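Local coordinates for dTDP Sugar Isomerase (Desulfovibrio desulfuricans subsp. desulfuricans str. G20, PDB 3EJK), which probably epimerises the C3' and C5' positions of dTDP-4-dehydro-6-deoxy-glucose, giving dTDP-4-dehydro-rhamnose, at residues 121-126 against 157-162; 104-107 against 111-114. One frame throughout, in Å; residues are numbered along the deposited sequence.

Interaction 1 (121-126 against 157-162); sequences QVWYGF and PFIPFS
The indole of Trp123 is met by two side chains of the 157-162 loop, each crossing it at about a right angle. Ile159 comes in end-on: its terminal methyl CD1 sits over one face of the indole, 3.6 Å from Trp123 CD2, and makes a CH-pi contact with the five-membered ring at 3.8 Å from CD1 to the ring centroid. With CD1 anti to CA (chi2 180°), the end of the Ile159 side chain reaches forward to the indole. Phe158 meets the benzo half of the indole. It turns the CE2-CZ edge of its ring toward the indole face, with CE2 3.9 Å from Trp123 CZ2, in an offset edge-to-face pair whose planes stand at 71°. CG1 of Ile159 in turn lies over one face of the Phe158 ring, so the two loop side chains pack on each other as well as on the tryptophan. The contact is apolar, and Trp123 and Ile159 are buried while Phe158 is exposed. Trp123 belongs to strand 123-128 of the five-stranded antiparallel sheet, between strands 84-90 and 65-71; the loop, which follows strand 149-151, lies across this sheet, where Ile159 also touches Trp68 and Tyr90.

Interaction 2 (104-107 against 111-114); sequences QVTL and DNYR
Thr106 covers one face of the Asn112 carboxamide, its methyl CG2 above the ND2 side, 3.6 Å from Asn112 ND2, and its carbonyl oxygen above the same face, while the other flat group of the contact, the guanidinium of Arg114, has Asn112 OD1 at its edge, in its plane. That second meeting is a weak hydrogen bond within the 111-114 segment, from Arg114 NH1 to Asn112 OD1 at 2.8 Å, bent to 124° at the hydrogen. Asn112 therefore has its amide nitrogen next to the threonine methyl and its amide oxygen next to the arginine. Lower down the side chain, Asn112 CB packs against the carbonyl oxygen of Thr106 at 3.6 Å. A water donates a hydrogen bond to Thr106 O, 2.7 Å away, and accepts a weak one from Arg114 NH1, so the strand and the guanidinium are joined through solvent rather than directly. With CG2 anti to the backbone N of Thr106, the methyl rather than the hydroxyl is the branch that reaches the amide.

Leu107 completes the contact by a different route. Its CA-H points at Asn112 O, with 3.5 Å between Leu107 CA and that oxygen, and its methyl CD2 reaches Arg114 O at 3.8 Å. Tyr113, between Asn112 and Arg114, is the centre of an inverse gamma turn closed by a weak backbone bond from Arg114 N to Asn112 O.

An unknown ligand, probably from the crystallisation liquor, lies about 3 Å from the Asn112 side chain. Arg114 is also bound by a salt bridge to Glu27 of strand 24-31. The segment 104-107 belongs to an outermost strand, within this chain, of the five-stranded sheet and pairs with strand 84-90, while 111-114 leads into strand 114-118 of the seven-stranded sheet; Leu107 reaches Phe78 and Val80 on strand 76-82 of that sheet.

Overall arrangement
From the N terminus, interaction 2 comes first: strand 102-108 runs into a short turn, and 111-114 passes across the end of 104-107, closing a loop of three intervening residues before strand 114-118 begins. Interaction 1 opens after that strand and closes a longer loop of thirty residues, which takes in strands 134-140 and 149-151. The two are in series, neither nested nor crossed, their centres about 18 Å apart. Both involve the five-stranded sheet: interaction 2 joins its edge strand within the chain to the link into the seven-stranded sheet, and interaction 1 lays the late loop on strand 123-128. They meet where Phe161 packs on Gln104. The two antiparallel sheets fit the cupin fold of this family.

Interaction 1 (121-126 against 157-162)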
# COMPACT_ATOMS: atom_id res chain seq x y z
N GLN A 121 -20.37 8.96 -4.92
CA GLN A 121 -21.06 10.23 -5.00
C GLN A 121 -20.97 11.05 -3.73
O GLN A 121 -21.74 11.98 -3.49
CB GLN A 121 -22.48 10.01 -5.52
CG GLN A 121 -22.47 9.50 -6.97
CD GLN A 121 -23.85 9.22 -7.55
OE1 GLN A 121 -24.86 9.67 -7.02
NE2 GLN A 121 -23.88 8.50 -8.66
N VAL A 122 -19.98 10.69 -2.93
CA VAL A 122 -19.66 11.44 -1.72
C VAL A 122 -18.33 12.14 -2.00
O VAL A 122 -17.36 11.51 -2.41
CB VAL A 122 -19.50 10.55 -0.47
CG1 VAL A 122 -18.89 11.35 0.70
CG2 VAL A 122 -20.83 9.95 -0.06
N TRP A 123 -18.32 13.45 -1.81
CA TRP A 123 -17.10 14.25 -1.97
C TRP A 123 -16.11 13.95 -0.87
O TRP A 123 -16.48 13.79 0.30
CB TRP A 123 -17.38 15.75 -1.95
CG TRP A 123 -18.13 16.30 -3.12
CD1 TRP A 123 -19.46 16.61 -3.17
CD2 TRP A 123 -17.59 16.67 -4.39
NE1 TRP A 123 -19.78 17.13 -4.41
CE2 TRP A 123 -18.65 17.17 -5.18
CE3 TRP A 123 -16.31 16.61 -4.96
CZ2 TRP A 123 -18.47 17.60 -6.48
CZ3 TRP A 123 -16.14 17.04 -6.26
CH2 TRP A 123 -17.21 17.51 -7.00
N TYR A 124 -14.85 13.89 -1.25
CA TYR A 124 -13.77 13.69 -0.29
C TYR A 124 -12.53 14.53 -0.55
O TYR A 124 -12.22 14.94 -1.65
CB TYR A 124 -13.41 12.21 -0.11
CG TYR A 124 -12.97 11.48 -1.35
CD1 TYR A 124 -13.88 10.84 -2.17
CD2 TYR A 124 -11.63 11.39 -1.68
CE1 TYR A 124 -13.46 10.15 -3.31
CE2 TYR A 124 -11.20 10.72 -2.81
CZ TYR A 124 -12.11 10.09 -3.62
OH TYR A 124 -11.68 9.42 -4.75
N GLY A 125 -11.88 14.84 0.55
CA GLY A 125 -10.64 15.60 0.57
C GLY A 125 -9.81 15.15 1.75
O GLY A 125 -10.34 14.61 2.72
N PHE A 126 -8.50 15.34 1.65
CA PHE A 126 -7.62 14.96 2.76
C PHE A 126 -6.32 15.73 2.74
O PHE A 126 -5.91 16.26 1.71
CB PHE A 126 -7.37 13.44 2.78
CG PHE A 126 -6.86 12.87 1.48
CD1 PHE A 126 -5.52 12.85 1.19
CD2 PHE A 126 -7.74 12.35 0.54
CE1 PHE A 126 -5.05 12.31 0.01
CE2 PHE A 126 -7.28 11.83 -0.65
CZ PHE A 126 -5.92 11.81 -0.92
N PRO A 157 -16.78 26.79 -2.80
CA PRO A 157 -17.66 27.27 -1.75
C PRO A 157 -18.92 26.45 -1.51
O PRO A 157 -19.60 26.67 -0.53
CB PRO A 157 -18.03 28.69 -2.19
CG PRO A 157 -17.70 28.76 -3.61
CD PRO A 157 -16.59 27.78 -3.86
N PHE A 158 -19.18 25.49 -2.39
CA PHE A 158 -20.40 24.65 -2.27
C PHE A 158 -20.14 23.41 -1.40
O PHE A 158 -21.06 22.69 -1.03
CB PHE A 158 -21.00 24.28 -3.65
CG PHE A 158 -20.17 23.32 -4.44
CD1 PHE A 158 -19.16 23.78 -5.26
CD2 PHE A 158 -20.40 21.97 -4.35
CE1 PHE A 158 -18.40 22.90 -5.97
CE2 PHE A 158 -19.63 21.09 -5.06
CZ PHE A 158 -18.63 21.56 -5.87
N ILE A 159 -18.87 23.20 -1.06
CA ILE A 159 -18.50 22.08 -0.17
C ILE A 159 -18.15 22.75 1.17
O ILE A 159 -17.10 23.40 1.30
CB ILE A 159 -17.36 21.23 -0.76
CG1 ILE A 159 -17.81 20.65 -2.11
CG2 ILE A 159 -16.99 20.07 0.20
CD1 ILE A 159 -16.76 19.77 -2.80
N PRO A 160 -19.03 22.58 2.18
CA PRO A 160 -18.97 23.37 3.43
C PRO A 160 -17.89 23.05 4.44
O PRO A 160 -18.17 22.90 5.62
CB PRO A 160 -20.35 23.15 4.03
CG PRO A 160 -20.66 21.76 3.61
CD PRO A 160 -20.21 21.70 2.18
N PHE A 161 -16.66 22.98 3.94
CA PHE A 161 -15.51 22.81 4.82
C PHE A 161 -14.31 23.60 4.33
O PHE A 161 -13.90 23.47 3.18
CB PHE A 161 -15.12 21.33 4.97
CG PHE A 161 -13.96 21.12 5.90
CD1 PHE A 161 -14.17 21.02 7.25
CD2 PHE A 161 -12.66 21.05 5.43
CE1 PHE A 161 -13.10 20.84 8.13
CE2 PHE A 161 -11.59 20.88 6.29
CZ PHE A 161 -11.82 20.78 7.66
N SER A 162 -13.73 24.35 5.24
CA SER A 162 -12.58 25.20 4.94
C SER A 162 -11.24 24.57 5.28
O SER A 162 -10.82 24.53 6.43
CB SER A 162 -12.69 26.53 5.68
OG SER A 162 -11.58 27.35 5.42

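Interaction 2 (104-107 against 111-114)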
# COMPACT_ATOMS: atom_id res chain seq x y z
N GLN A 104 -15.73 13.82 9.51
CA GLN A 104 -14.30 14.10 9.66
C GLN A 104 -13.64 12.92 10.35
O GLN A 104 -14.09 12.44 11.38
CB GLN A 104 -14.07 15.41 10.40
CG GLN A 104 -14.82 16.62 9.75
CD GLN A 104 -14.42 17.98 10.32
OE1 GLN A 104 -13.25 18.31 10.41
NE2 GLN A 104 -15.42 18.78 10.68
N VAL A 105 -12.56 12.45 9.74
CA VAL A 105 -11.83 11.32 10.28
C VAL A 105 -10.33 11.54 10.19
O VAL A 105 -9.83 12.22 9.30
CB VAL A 105 -12.25 10.00 9.57
CG1 VAL A 105 -11.24 8.91 9.83
CG2 VAL A 105 -13.68 9.59 10.00
N THR A 106 -9.66 10.96 11.15
CA THR A 106 -8.20 10.97 11.28
C THR A 106 -7.74 9.56 10.98
O THR A 106 -8.26 8.59 11.56
CB THR A 106 -7.76 11.38 12.71
OG1 THR A 106 -8.06 12.77 12.91
CG2 THR A 106 -6.25 11.16 12.91
N LEU A 107 -6.77 9.45 10.08
CA LEU A 107 -6.20 8.16 9.70
C LEU A 107 -4.69 8.16 9.83
O LEU A 107 -4.00 9.06 9.34
CB LEU A 107 -6.57 7.77 8.26
CG LEU A 107 -8.05 7.49 7.96
CD1 LEU A 107 -8.22 7.14 6.49
CD2 LEU A 107 -8.60 6.36 8.85
N ASP A 111 -2.54 5.14 16.61
CA ASP A 111 -3.84 4.97 17.25
C ASP A 111 -5.03 5.11 16.34
O ASP A 111 -6.16 4.92 16.77
CB ASP A 111 -3.98 5.95 18.41
CG ASP A 111 -2.93 5.76 19.49
OD1 ASP A 111 -2.43 4.62 19.62
OD2 ASP A 111 -2.64 6.73 20.21
N ASN A 112 -4.77 5.43 15.09
CA ASN A 112 -5.84 5.63 14.14
C ASN A 112 -5.69 4.84 12.86
O ASN A 112 -6.07 5.31 11.77
CB ASN A 112 -5.94 7.11 13.81
CG ASN A 112 -6.54 7.91 14.96
OD1 ASN A 112 -7.70 7.75 15.31
ND2 ASN A 112 -5.75 8.77 15.54
N TYR A 113 -5.08 3.68 12.99
CA TYR A 113 -4.86 2.80 11.81
C TYR A 113 -6.12 1.98 11.51
O TYR A 113 -6.36 0.91 12.05
CB TYR A 113 -3.62 1.94 11.99
CG TYR A 113 -3.27 1.23 10.70
CD1 TYR A 113 -2.91 1.97 9.58
CD2 TYR A 113 -3.32 -0.15 10.59
CE1 TYR A 113 -2.60 1.35 8.40
CE2 TYR A 113 -3.03 -0.79 9.41
CZ TYR A 113 -2.66 -0.03 8.31
OH TYR A 113 -2.39 -0.64 7.11
N ARG A 114 -6.96 2.58 10.68
CA ARG A 114 -8.24 2.01 10.27
C ARG A 114 -8.47 2.11 8.79
O ARG A 114 -7.73 2.79 8.05
CB ARG A 114 -9.36 2.76 10.97
CG ARG A 114 -9.16 2.79 12.49
CD ARG A 114 -10.22 3.59 13.19
NE ARG A 114 -10.17 3.39 14.63
CZ ARG A 114 -9.71 4.27 15.52
NH1 ARG A 114 -9.26 5.45 15.11
NH2 ARG A 114 -9.70 3.98 16.81
O HOH W 1 -10.28 7.36 12.91